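Local coordinates for Serine/threonine-protein kinase Tel1 (Chaetomium thermophilum, PDB 6SKY) that probably phosphorylates serine and threonine residues of protein substrates, with ATP as donor, to switch on checkpoint signalling after DNA damage, at residues M2220-D2231 with L2248-A2259. Residues are numbered along the deposited sequence; the frame is centred on the assembly and turned at random.
Sequences MISSIRMLQAID and LLSKIGYQVSVA
Gln2255 turns CG away from its own carbonyl carbon (chi1 -67°) and then runs fully extended, which carries its amide across to helix 2220-2232; Ser2223 sets OG anti to its backbone N to meet it. The two join in a hydrogen bond, Gln2255 NE2 to Ser2223 OG at 2.8 Å. It is bent, with the N-H...O angle at 140° and the hydroxyl oxygen tilted out of the amide plane. The same amide is flanked by carbon: Leu2227 comes at it crosswise, CD1 lying 3.5 Å from Gln2255 NE2, and Ile2224 lies alongside the glutamine, pointing the other way, with CG1 against its CB and NE2. An alanine in place of Gln2255 would probably leave Ser2223 OG without this donor and open a gap beside Leu2227 CD1. Leu2227 is a knob in a hole formed by Leu2248, Lys2251, Ile2252 and Gln2255; its CB rests 3.8 Å from Ile2252 CG1, and CD2 meets a methyl of Leu2248. Toward one end, Leu2248 CD2 packs 3.7 Å from Asp2231 CB. Toward the other, Ile2224 divides its branches, CG2 touching Val2256 CG2 at 3.7 Å and CD1 reaching Ala2259 CB at 4.0 Å, and the extended Met2220 lays SD beside the same alanine. The axes come within 9.9 Å and run nearly antiparallel at 155°, as in the helical hairpins of the TPR-like FAT solenoid. Asp2231 also forms a salt bridge with Arg2245, at the start of helix 2245-2259. Helix 2203-2217 packs against Met2220, Ile2230 and Leu2248, and helix 2264-2279 against Leu2249, Ile2252 and Val2256. Met2917 of the second subunit touches Met2220 and Ala2259, and Asn2921 of that subunit hydrogen-bonds Ala2259 O, so this end of the helix pair lies at the dimer interface.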
# COMPACT_ATOMS: atom_id res chain seq x y z
N MET A 2220 -2.31 -10.16 10.17
CA MET A 2220 -3.58 -10.80 10.45
C MET A 2220 -3.41 -12.07 11.27
O MET A 2220 -4.15 -12.30 12.24
CB MET A 2220 -4.29 -11.12 9.14
CG MET A 2220 -4.66 -9.90 8.35
SD MET A 2220 -5.84 -10.29 7.06
CE MET A 2220 -6.28 -8.65 6.51
N ILE A 2221 -2.45 -12.92 10.91
CA ILE A 2221 -2.34 -14.19 11.61
C ILE A 2221 -1.82 -13.98 13.02
O ILE A 2221 -2.24 -14.67 13.95
CB ILE A 2221 -1.45 -15.17 10.82
CG1 ILE A 2221 -1.90 -15.22 9.36
CG2 ILE A 2221 -1.56 -16.54 11.40
CD1 ILE A 2221 -3.31 -15.64 9.17
N SER A 2222 -0.93 -13.00 13.22
CA SER A 2222 -0.45 -12.72 14.57
C SER A 2222 -1.57 -12.23 15.46
O SER A 2222 -1.68 -12.64 16.62
CB SER A 2222 0.67 -11.70 14.51
OG SER A 2222 1.56 -11.99 13.45
N SER A 2223 -2.42 -11.36 14.94
CA SER A 2223 -3.57 -10.87 15.69
C SER A 2223 -4.53 -11.99 16.04
O SER A 2223 -5.04 -12.05 17.17
CB SER A 2223 -4.27 -9.79 14.89
OG SER A 2223 -5.62 -9.66 15.29
N ILE A 2224 -4.81 -12.88 15.09
CA ILE A 2224 -5.73 -13.98 15.36
C ILE A 2224 -5.15 -14.92 16.42
O ILE A 2224 -5.87 -15.37 17.32
CB ILE A 2224 -6.05 -14.73 14.06
CG1 ILE A 2224 -6.82 -13.81 13.11
CG2 ILE A 2224 -6.85 -15.96 14.34
CD1 ILE A 2224 -6.91 -14.33 11.72
N ARG A 2225 -3.85 -15.22 16.33
CA ARG A 2225 -3.24 -16.10 17.32
C ARG A 2225 -3.24 -15.47 18.70
O ARG A 2225 -3.45 -16.15 19.71
CB ARG A 2225 -1.82 -16.45 16.91
CG ARG A 2225 -1.69 -17.17 15.60
CD ARG A 2225 -2.63 -18.34 15.51
NE ARG A 2225 -2.51 -19.01 14.22
CZ ARG A 2225 -3.41 -19.83 13.72
NH1 ARG A 2225 -3.21 -20.40 12.54
NH2 ARG A 2225 -4.52 -20.10 14.39
N MET A 2226 -3.02 -14.15 18.76
CA MET A 2226 -3.05 -13.45 20.03
C MET A 2226 -4.43 -13.46 20.66
O MET A 2226 -4.57 -13.69 21.87
CB MET A 2226 -2.57 -12.02 19.80
CG MET A 2226 -1.92 -11.40 20.97
SD MET A 2226 -0.87 -10.04 20.50
CE MET A 2226 -0.29 -9.58 22.12
N LEU A 2227 -5.48 -13.24 19.86
CA LEU A 2227 -6.83 -13.29 20.40
C LEU A 2227 -7.20 -14.69 20.85
O LEU A 2227 -7.87 -14.86 21.88
CB LEU A 2227 -7.83 -12.79 19.37
CG LEU A 2227 -7.88 -11.31 19.03
CD1 LEU A 2227 -8.90 -11.11 17.97
CD2 LEU A 2227 -8.21 -10.51 20.24
N GLN A 2228 -6.79 -15.71 20.10
CA GLN A 2228 -7.08 -17.08 20.52
C GLN A 2228 -6.35 -17.44 21.80
O GLN A 2228 -6.86 -18.22 22.60
CB GLN A 2228 -6.72 -18.05 19.42
CG GLN A 2228 -7.66 -18.02 18.25
CD GLN A 2228 -7.14 -18.80 17.09
OE1 GLN A 2228 -5.95 -19.07 17.00
NE2 GLN A 2228 -8.02 -19.18 16.19
N ALA A 2229 -5.15 -16.90 22.00
CA ALA A 2229 -4.46 -17.11 23.27
C ALA A 2229 -5.18 -16.42 24.41
O ALA A 2229 -5.26 -16.96 25.52
CB ALA A 2229 -3.03 -16.61 23.17
N ILE A 2230 -5.70 -15.21 24.18
CA ILE A 2230 -6.54 -14.57 25.20
C ILE A 2230 -7.72 -15.46 25.55
O ILE A 2230 -8.09 -15.60 26.71
CB ILE A 2230 -7.03 -13.19 24.73
CG1 ILE A 2230 -5.88 -12.24 24.51
CG2 ILE A 2230 -7.95 -12.59 25.73
CD1 ILE A 2230 -6.34 -10.96 23.94
N ASP A 2231 -8.35 -16.05 24.54
CA ASP A 2231 -9.55 -16.83 24.79
C ASP A 2231 -9.24 -18.15 25.47
O ASP A 2231 -10.06 -18.66 26.24
CB ASP A 2231 -10.31 -17.08 23.50
CG ASP A 2231 -11.43 -18.06 23.67
OD1 ASP A 2231 -12.25 -17.86 24.59
OD2 ASP A 2231 -11.51 -19.03 22.89
N LEU A 2248 -15.28 -11.18 22.41
CA LEU A 2248 -14.01 -11.77 22.03
C LEU A 2248 -14.21 -12.86 20.98
O LEU A 2248 -13.48 -12.92 19.99
CB LEU A 2248 -13.31 -12.33 23.26
CG LEU A 2248 -12.03 -13.13 23.03
CD1 LEU A 2248 -10.99 -12.30 22.36
CD2 LEU A 2248 -11.53 -13.66 24.33
N LEU A 2249 -15.19 -13.73 21.20
CA LEU A 2249 -15.43 -14.82 20.25
C LEU A 2249 -15.86 -14.29 18.90
O LEU A 2249 -15.42 -14.80 17.86
CB LEU A 2249 -16.46 -15.78 20.80
CG LEU A 2249 -15.95 -16.79 21.81
CD1 LEU A 2249 -17.06 -17.70 22.21
CD2 LEU A 2249 -14.83 -17.58 21.21
N SER A 2250 -16.72 -13.28 18.87
CA SER A 2250 -17.15 -12.75 17.59
C SER A 2250 -16.05 -11.96 16.90
O SER A 2250 -15.99 -11.93 15.67
CB SER A 2250 -18.40 -11.90 17.77
OG SER A 2250 -18.11 -10.72 18.48
N LYS A 2251 -15.15 -11.34 17.67
CA LYS A 2251 -13.98 -10.71 17.06
C LYS A 2251 -13.07 -11.73 16.41
O LYS A 2251 -12.59 -11.52 15.29
CB LYS A 2251 -13.24 -9.92 18.13
CG LYS A 2251 -12.26 -8.93 17.61
CD LYS A 2251 -11.59 -8.27 18.78
CE LYS A 2251 -10.73 -7.12 18.34
NZ LYS A 2251 -11.55 -6.03 17.79
N ILE A 2252 -12.81 -12.85 17.10
CA ILE A 2252 -12.02 -13.91 16.49
C ILE A 2252 -12.70 -14.44 15.24
O ILE A 2252 -12.05 -14.68 14.23
CB ILE A 2252 -11.76 -15.05 17.49
CG1 ILE A 2252 -11.08 -14.56 18.75
CG2 ILE A 2252 -10.89 -16.09 16.86
CD1 ILE A 2252 -10.94 -15.62 19.77
N GLY A 2253 -14.01 -14.63 15.30
CA GLY A 2253 -14.72 -15.14 14.14
C GLY A 2253 -14.65 -14.21 12.94
O GLY A 2253 -14.44 -14.65 11.81
N TYR A 2254 -14.80 -12.91 13.18
CA TYR A 2254 -14.70 -11.95 12.09
C TYR A 2254 -13.31 -11.95 11.48
O TYR A 2254 -13.15 -11.97 10.26
CB TYR A 2254 -15.05 -10.56 12.60
CG TYR A 2254 -14.64 -9.47 11.67
CD1 TYR A 2254 -13.49 -8.73 11.91
CD2 TYR A 2254 -15.37 -9.18 10.54
CE1 TYR A 2254 -13.10 -7.76 11.05
CE2 TYR A 2254 -14.98 -8.21 9.68
CZ TYR A 2254 -13.84 -7.50 9.94
OH TYR A 2254 -13.44 -6.51 9.08
N GLN A 2255 -12.28 -11.94 12.32
CA GLN A 2255 -10.93 -11.89 11.78
C GLN A 2255 -10.54 -13.18 11.08
O GLN A 2255 -9.80 -13.14 10.10
CB GLN A 2255 -9.94 -11.56 12.89
CG GLN A 2255 -10.11 -10.17 13.41
CD GLN A 2255 -9.04 -9.78 14.36
OE1 GLN A 2255 -9.02 -8.66 14.86
NE2 GLN A 2255 -8.14 -10.69 14.63
N VAL A 2256 -11.03 -14.32 11.55
CA VAL A 2256 -10.76 -15.58 10.88
C VAL A 2256 -11.50 -15.66 9.55
O VAL A 2256 -11.00 -16.25 8.59
CB VAL A 2256 -11.12 -16.76 11.80
CG1 VAL A 2256 -11.12 -18.04 11.05
CG2 VAL A 2256 -10.13 -16.86 12.91
N SER A 2257 -12.68 -15.05 9.46
CA SER A 2257 -13.38 -15.03 8.18
C SER A 2257 -12.69 -14.12 7.17
O SER A 2257 -12.64 -14.44 5.98
CB SER A 2257 -14.82 -14.58 8.37
OG SER A 2257 -15.50 -15.40 9.28
N VAL A 2258 -12.19 -12.98 7.62
CA VAL A 2258 -11.53 -12.06 6.69
C VAL A 2258 -10.26 -12.67 6.12
O VAL A 2258 -9.96 -12.51 4.94
CB VAL A 2258 -11.25 -10.72 7.38
CG1 VAL A 2258 -10.27 -9.90 6.59
CG2 VAL A 2258 -12.51 -9.96 7.56
N ALA A 2259 -9.50 -13.38 6.94
CA ALA A 2259 -8.25 -13.98 6.52
C ALA A 2259 -8.42 -15.34 5.87
O ALA A 2259 -7.43 -15.92 5.42
CB ALA A 2259 -7.30 -14.11 7.71